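Serine hydrolase CCSP0084 (Cycloclasticus sp. P1, PDB 4I3F) is a serine hydrolase of the alpha/beta hydrolase fold that probably cleaves carbon-carbon bonds of meta-cleavage products from aromatic degradation and may also act as an esterase. Local coordinates at residues Asp234-Ile239 / Asp264-Ala269; His133-His138 / Ile239-Leu244. One frame throughout, in Å; residues are numbered along the deposited sequence.

Interaction 1 of 2, residues Asp234-Ile239 / Asp264-Ala269; sequences DELNNI and DRIPNA
Asn-237 and Ile-266 have the nearest CA atoms, 5.1 Å apart, where the end of helix 233-237 meets the chain leaving helix 257-265. Asn-238 is the first residue past the earlier helix to drop helical angles, and Ile-266 to Ala-269 form a type I beta turn. The one direct hydrogen bond runs from Asn-237 ND2 to Arg-265 O, at 2.8 Å. It is in plane for both partners: the donor lies on a carbonyl lone pair, and the oxygen is only 7° out of the amide plane. With CG anti to the carbonyl carbon (chi1 -69°), ND2 comes back to the other chain although CB points away overall. The CA-H of Asn-237 makes a supplementary approach, CA to Arg-265 O 3.3 Å. Beneath this polar link Leu-236 divides its branches, CD1 against Arg-265 CD at 3.9 Å and CD2 against Ile-266 CD1 at the same distance. The guanidinium leads away to a salt bridge with Asp-233 and a cation-pi contact with Tyr-261. Pro-267 packs its CD and CG on Asn-237 O and Ile-239 O, each 3.3 Å from CD, in van der Waals contact. Water 1 donates to Ile-239 O (2.6 Å) and accepts from Asn-268 N (2.8 Å). A side-chain amide and a water thus tie backbone carbonyls and an N-H where both chains leave their helices, while the side chains of Leu-236, Ile-239 and Ile-266 are buried.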
loop_
_atom_site.group_PDB
_atom_site.type_symbol
_atom_site.label_atom_id
_atom_site.label_comp_id
_atom_site.label_asym_id
_atom_site.label_seq_id
_atom_site.Cartn_x
_atom_site.Cartn_y
_atom_site.Cartn_z
ATOM N N ASP A 234 -3.196 22.602 -3.071
ATOM C CA ASP A 234 -4.411 22.946 -2.338
ATOM C C ASP A 234 -5.040 21.704 -1.712
ATOM O O ASP A 234 -5.419 21.725 -0.541
ATOM C CB ASP A 234 -5.419 23.671 -3.239
ATOM C CG ASP A 234 -5.034 25.118 -3.503
ATOM O OD1 ASP A 234 -4.171 25.651 -2.769
ATOM O OD2 ASP A 234 -5.602 25.730 -4.436
ATOM N N GLU A 235 -5.141 20.626 -2.491
ATOM C CA GLU A 235 -5.670 19.356 -1.984
ATOM C C GLU A 235 -4.854 18.843 -0.800
ATOM O O GLU A 235 -5.408 18.463 0.233
ATOM C CB GLU A 235 -5.708 18.305 -3.098
ATOM C CG GLU A 235 -6.831 18.550 -4.104
ATOM C CD GLU A 235 -6.763 17.631 -5.310
ATOM O OE1 GLU A 235 -5.646 17.319 -5.763
ATOM O OE2 GLU A 235 -7.834 17.230 -5.807
ATOM N N LEU A 236 -3.535 18.825 -0.955
ATOM C CA LEU A 236 -2.657 18.367 0.117
ATOM C C LEU A 236 -2.749 19.276 1.337
ATOM O O LEU A 236 -2.769 18.780 2.463
ATOM C CB LEU A 236 -1.211 18.273 -0.368
ATOM C CG LEU A 236 -0.920 17.183 -1.390
ATOM C CD1 LEU A 236 0.465 17.382 -2.007
ATOM C CD2 LEU A 236 -1.015 15.819 -0.725
ATOM N N ASN A 237 -2.791 20.593 1.113
ATOM C CA ASN A 237 -2.873 21.559 2.209
ATOM C C ASN A 237 -4.142 21.354 3.025
ATOM O O ASN A 237 -4.194 21.687 4.213
ATOM C CB ASN A 237 -2.903 23.006 1.698
ATOM C CG ASN A 237 -1.586 23.477 1.082
ATOM O OD1 ASN A 237 -1.566 24.508 0.404
ATOM N ND2 ASN A 237 -0.503 22.738 1.296
ATOM N N ASN A 238 -5.174 20.829 2.369
ATOM C CA ASN A 238 -6.475 20.667 3.002
ATOM C C ASN A 238 -6.745 19.259 3.528
ATOM O O ASN A 238 -7.839 18.967 4.002
ATOM C CB ASN A 238 -7.584 21.155 2.069
ATOM C CG ASN A 238 -7.666 22.671 2.025
ATOM O OD1 ASN A 238 -8.232 23.294 2.923
ATOM N ND2 ASN A 238 -7.077 23.272 0.995
ATOM N N ILE A 239 -5.739 18.396 3.462
ATOM C CA ILE A 239 -5.811 17.133 4.178
ATOM C C ILE A 239 -5.453 17.452 5.627
ATOM O O ILE A 239 -4.299 17.761 5.926
ATOM C CB ILE A 239 -4.842 16.083 3.594
ATOM C CG1 ILE A 239 -5.302 15.644 2.202
ATOM C CG2 ILE A 239 -4.713 14.881 4.534
ATOM C CD1 ILE A 239 -4.338 14.663 1.522
ATOM N N ASP A 264 5.989 18.762 3.496
ATOM C CA ASP A 264 6.059 20.208 3.293
ATOM C C ASP A 264 4.674 20.783 3.004
ATOM O O ASP A 264 4.461 21.991 3.125
ATOM C CB ASP A 264 6.997 20.558 2.130
ATOM C CG ASP A 264 7.370 22.032 2.098
ATOM O OD1 ASP A 264 7.808 22.570 3.136
ATOM O OD2 ASP A 264 7.226 22.662 1.028
ATOM N N ARG A 265 3.735 19.920 2.628
ATOM C CA ARG A 265 2.432 20.379 2.135
ATOM C C ARG A 265 1.225 19.940 2.958
ATOM O O ARG A 265 0.181 20.587 2.914
ATOM C CB ARG A 265 2.241 19.938 0.686
ATOM C CG ARG A 265 3.049 20.763 -0.272
ATOM C CD ARG A 265 3.205 20.075 -1.605
ATOM N NE ARG A 265 3.955 20.920 -2.530
ATOM C CZ ARG A 265 5.280 20.985 -2.566
ATOM N NH1 ARG A 265 6.006 20.247 -1.736
ATOM N NH2 ARG A 265 5.877 21.781 -3.446
ATOM N N ILE A 266 1.363 18.836 3.683
ATOM C CA ILE A 266 0.280 18.319 4.519
ATOM C C ILE A 266 0.451 18.860 5.942
ATOM O O ILE A 266 1.459 18.599 6.587
ATOM C CB ILE A 266 0.285 16.774 4.491
ATOM C CG1 ILE A 266 0.089 16.291 3.051
ATOM C CG2 ILE A 266 -0.793 16.191 5.414
ATOM C CD1 ILE A 266 0.217 14.774 2.871
ATOM N N PRO A 267 -0.534 19.623 6.439
ATOM C CA PRO A 267 -0.311 20.384 7.674
ATOM C C PRO A 267 0.033 19.549 8.906
ATOM O O PRO A 267 0.955 19.925 9.636
ATOM C CB PRO A 267 -1.639 21.135 7.883
ATOM C CG PRO A 267 -2.618 20.495 6.976
ATOM C CD PRO A 267 -1.831 19.946 5.823
ATOM N N ASN A 268 -0.684 18.457 9.154
ATOM C CA ASN A 268 -0.490 17.718 10.403
ATOM C C ASN A 268 0.283 16.420 10.248
ATOM O O ASN A 268 0.056 15.457 10.970
ATOM C CB ASN A 268 -1.846 17.472 11.076
ATOM C CG ASN A 268 -2.531 18.760 11.454
ATOM O OD1 ASN A 268 -1.950 19.597 12.146
ATOM N ND2 ASN A 268 -3.761 18.950 10.978
ATOM N N ALA A 269 1.228 16.423 9.318
ATOM C CA ALA A 269 2.033 15.247 9.030
ATOM C C ALA A 269 3.415 15.309 9.683
ATOM O O ALA A 269 4.182 16.257 9.450
ATOM C CB ALA A 269 2.173 15.094 7.538
HETATM O O HOH W 1 -2.853 17.049 8.005
#

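Interaction 2 of 2, residues His133-His138 / Ile239-Leu244; sequences HLLNRH and ISHQML. With NA (sodium ion), chain D.
Leu-135 reaches His-241 with CG beside its backbone N (chi1 -57°) and an extended chi2, a setting that puts CD2 over the His-241 ring and CD1 toward Met-243 and Ile-239. In His-241 a chi2 of 80° turns the imidazole face to the leucine. The outcome is a CH-pi contact: Leu-135 CD2 stands 3.6 Å from the centroid of the His-241 ring and 3° off the normal, over its centre. Leu-135 CD1 instead meets Met-243 CE at 3.5 Å, the methionine chain being extended through SD before it bends at chi3, and Ile-239 CG2 at 3.8 Å. In this alpha/beta hydrolase fold, helix 126-137, which begins within a GxSxG sequence (Gly-123 to Gly-127) consistent with the nucleophile elbow, packs on the loop leading into strand 243-248 and on the start of that strand. His-241 NE2 bonds to Pro-139 O, just past the helix, which fixes the ring's rotation; ND1 is buried with no partner in the model, 3.7 Å from Leu-135 CB. Beyond the helix end, His-138 ND1 binds a sodium ion at 2.5 Å in the plane of its ring, and Glu-140 and two waters are further ligands.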
loop_
_atom_site.group_PDB
_atom_site.type_symbol
_atom_site.label_atom_id
_atom_site.label_comp_id
_atom_site.label_asym_id
_atom_site.label_seq_id
_atom_site.Cartn_x
_atom_site.Cartn_y
_atom_site.Cartn_z
ATOM N N HIS A 133 -5.758 9.970 -1.602
ATOM C CA HIS A 133 -7.001 10.296 -2.296
ATOM C C HIS A 133 -8.239 10.031 -1.448
ATOM O O HIS A 133 -9.219 10.759 -1.559
ATOM C CB HIS A 133 -7.061 9.583 -3.646
ATOM C CG HIS A 133 -6.094 10.135 -4.639
ATOM N ND1 HIS A 133 -6.454 11.067 -5.588
ATOM C CD2 HIS A 133 -4.761 9.939 -4.790
ATOM C CE1 HIS A 133 -5.393 11.395 -6.303
ATOM N NE2 HIS A 133 -4.353 10.725 -5.839
ATOM N N LEU A 134 -8.182 9.022 -0.578
ATOM C CA LEU A 134 -9.283 8.770 0.349
ATOM C C LEU A 134 -9.450 9.922 1.340
ATOM O O LEU A 134 -10.572 10.349 1.616
ATOM C CB LEU A 134 -9.076 7.453 1.097
ATOM C CG LEU A 134 -9.567 6.203 0.358
ATOM C CD1 LEU A 134 -8.932 4.945 0.969
ATOM C CD2 LEU A 134 -11.085 6.115 0.410
ATOM N N LEU A 135 -8.341 10.430 1.876
ATOM C CA LEU A 135 -8.410 11.541 2.824
ATOM C C LEU A 135 -8.922 12.803 2.142
ATOM O O LEU A 135 -9.616 13.618 2.756
ATOM C CB LEU A 135 -7.030 11.817 3.443
ATOM C CG LEU A 135 -6.363 10.642 4.156
ATOM C CD1 LEU A 135 -4.992 11.047 4.669
ATOM C CD2 LEU A 135 -7.221 10.145 5.299
ATOM N N ASN A 136 -8.588 12.963 0.866
ATOM C CA ASN A 136 -9.022 14.128 0.111
ATOM C C ASN A 136 -10.500 14.055 -0.223
ATOM O O ASN A 136 -11.222 15.049 -0.100
ATOM C CB ASN A 136 -8.220 14.235 -1.190
ATOM C CG ASN A 136 -8.591 15.464 -2.006
ATOM O OD1 ASN A 136 -8.654 16.589 -1.487
ATOM N ND2 ASN A 136 -8.861 15.253 -3.290
ATOM N N ARG A 137 -10.947 12.877 -0.649
ATOM C CA ARG A 137 -12.308 12.728 -1.178
ATOM C C ARG A 137 -13.345 12.408 -0.109
ATOM O O ARG A 137 -14.499 12.831 -0.220
ATOM C CB ARG A 137 -12.341 11.648 -2.268
ATOM C CG ARG A 137 -11.594 12.035 -3.539
ATOM C CD ARG A 137 -11.620 10.926 -4.573
ATOM N NE ARG A 137 -10.499 11.039 -5.503
ATOM C CZ ARG A 137 -10.354 10.295 -6.592
ATOM N NH1 ARG A 137 -11.270 9.385 -6.903
ATOM N NH2 ARG A 137 -9.298 10.469 -7.374
ATOM N N HIS A 138 -12.927 11.673 0.921
ATOM C CA HIS A 138 -13.835 11.219 1.973
ATOM C C HIS A 138 -13.225 11.429 3.355
ATOM O O HIS A 138 -13.084 10.468 4.121
ATOM C CB HIS A 138 -14.112 9.730 1.781
ATOM C CG HIS A 138 -14.693 9.395 0.439
ATOM N ND1 HIS A 138 -16.031 9.551 0.148
ATOM C CD2 HIS A 138 -14.117 8.911 -0.686
ATOM C CE1 HIS A 138 -16.254 9.180 -1.101
ATOM N NE2 HIS A 138 -15.109 8.787 -1.630
ATOM N N ILE A 239 -5.739 18.396 3.462
ATOM C CA ILE A 239 -5.811 17.133 4.178
ATOM C C ILE A 239 -5.453 17.452 5.627
ATOM O O ILE A 239 -4.299 17.761 5.926
ATOM C CB ILE A 239 -4.842 16.083 3.594
ATOM C CG1 ILE A 239 -5.302 15.644 2.202
ATOM C CG2 ILE A 239 -4.713 14.881 4.534
ATOM C CD1 ILE A 239 -4.338 14.663 1.522
ATOM N N SER A 240 -6.438 17.398 6.519
ATOM C CA SER A 240 -6.250 17.846 7.897
ATOM C C SER A 240 -5.919 16.735 8.897
ATOM O O SER A 240 -5.646 17.009 10.067
ATOM C CB SER A 240 -7.482 18.615 8.380
ATOM O OG SER A 240 -7.749 19.712 7.541
ATOM N N HIS A 241 -5.948 15.490 8.441
ATOM C CA HIS A 241 -5.736 14.350 9.326
ATOM C C HIS A 241 -4.359 14.338 9.976
ATOM O O HIS A 241 -3.364 14.696 9.341
ATOM C CB HIS A 241 -5.943 13.054 8.543
ATOM C CG HIS A 241 -7.278 12.973 7.874
ATOM N ND1 HIS A 241 -7.549 13.609 6.681
ATOM C CD2 HIS A 241 -8.419 12.338 8.234
ATOM C CE1 HIS A 241 -8.805 13.378 6.340
ATOM N NE2 HIS A 241 -9.354 12.606 7.262
ATOM N N GLN A 242 -4.307 13.933 11.245
ATOM C CA GLN A 242 -3.019 13.654 11.882
ATOM C C GLN A 242 -2.364 12.503 11.133
ATOM O O GLN A 242 -2.991 11.456 10.903
ATOM C CB GLN A 242 -3.214 13.281 13.353
ATOM C CG GLN A 242 -3.962 14.332 14.169
ATOM C CD GLN A 242 -3.175 15.617 14.331
ATOM O OE1 GLN A 242 -1.952 15.595 14.427
ATOM N NE2 GLN A 242 -3.874 16.746 14.356
ATOM N N MET A 243 -1.110 12.692 10.733
ATOM C CA MET A 243 -0.477 11.755 9.817
ATOM C C MET A 243 0.964 11.479 10.200
ATOM O O MET A 243 1.651 12.349 10.748
ATOM C CB MET A 243 -0.531 12.321 8.386
ATOM C CG MET A 243 0.022 11.399 7.307
ATOM S SD MET A 243 -0.003 12.229 5.703
ATOM C CE MET A 243 -1.750 12.247 5.324
ATOM N N LEU A 244 1.405 10.251 9.935
ATOM C CA LEU A 244 2.817 9.899 10.013
ATOM C C LEU A 244 3.260 9.365 8.658
ATOM O O LEU A 244 2.728 8.359 8.169
ATOM C CB LEU A 244 3.059 8.840 11.091
ATOM C CG LEU A 244 4.496 8.318 11.196
ATOM C CD1 LEU A 244 5.481 9.432 11.519
ATOM C CD2 LEU A 244 4.575 7.209 12.238
HETATM NA NA NA D . -17.702 10.777 1.608
HETATM O O HOH W 2 -20.014 10.943 0.139
HETATM O O HOH W 3 -18.393 8.278 2.789
#

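Interactions 1 and 2 lie with their centres 8 Å apart and share Ile-239, which links helix 233-237 to the approach of strand 243-248. Interaction 2 is the buried one, made chiefly of apolar and CH-pi contacts against helix 126-137, with no hydrogen bond between its segments. Interaction 1 is only partly buried and adds a hydrogen bond from a side-chain amide and a bridging water, beside exposed Asn-237 and Pro-267. Asn-268 joins the two directly: its ND2 bonds to Ser-240 O, and its O receives Met-243 N. Ile-266 of interaction 1 also touches Met-243, while a weak hydrogen bond joins Asn-136 of helix 126-137 to Glu-235 of helix 233-237.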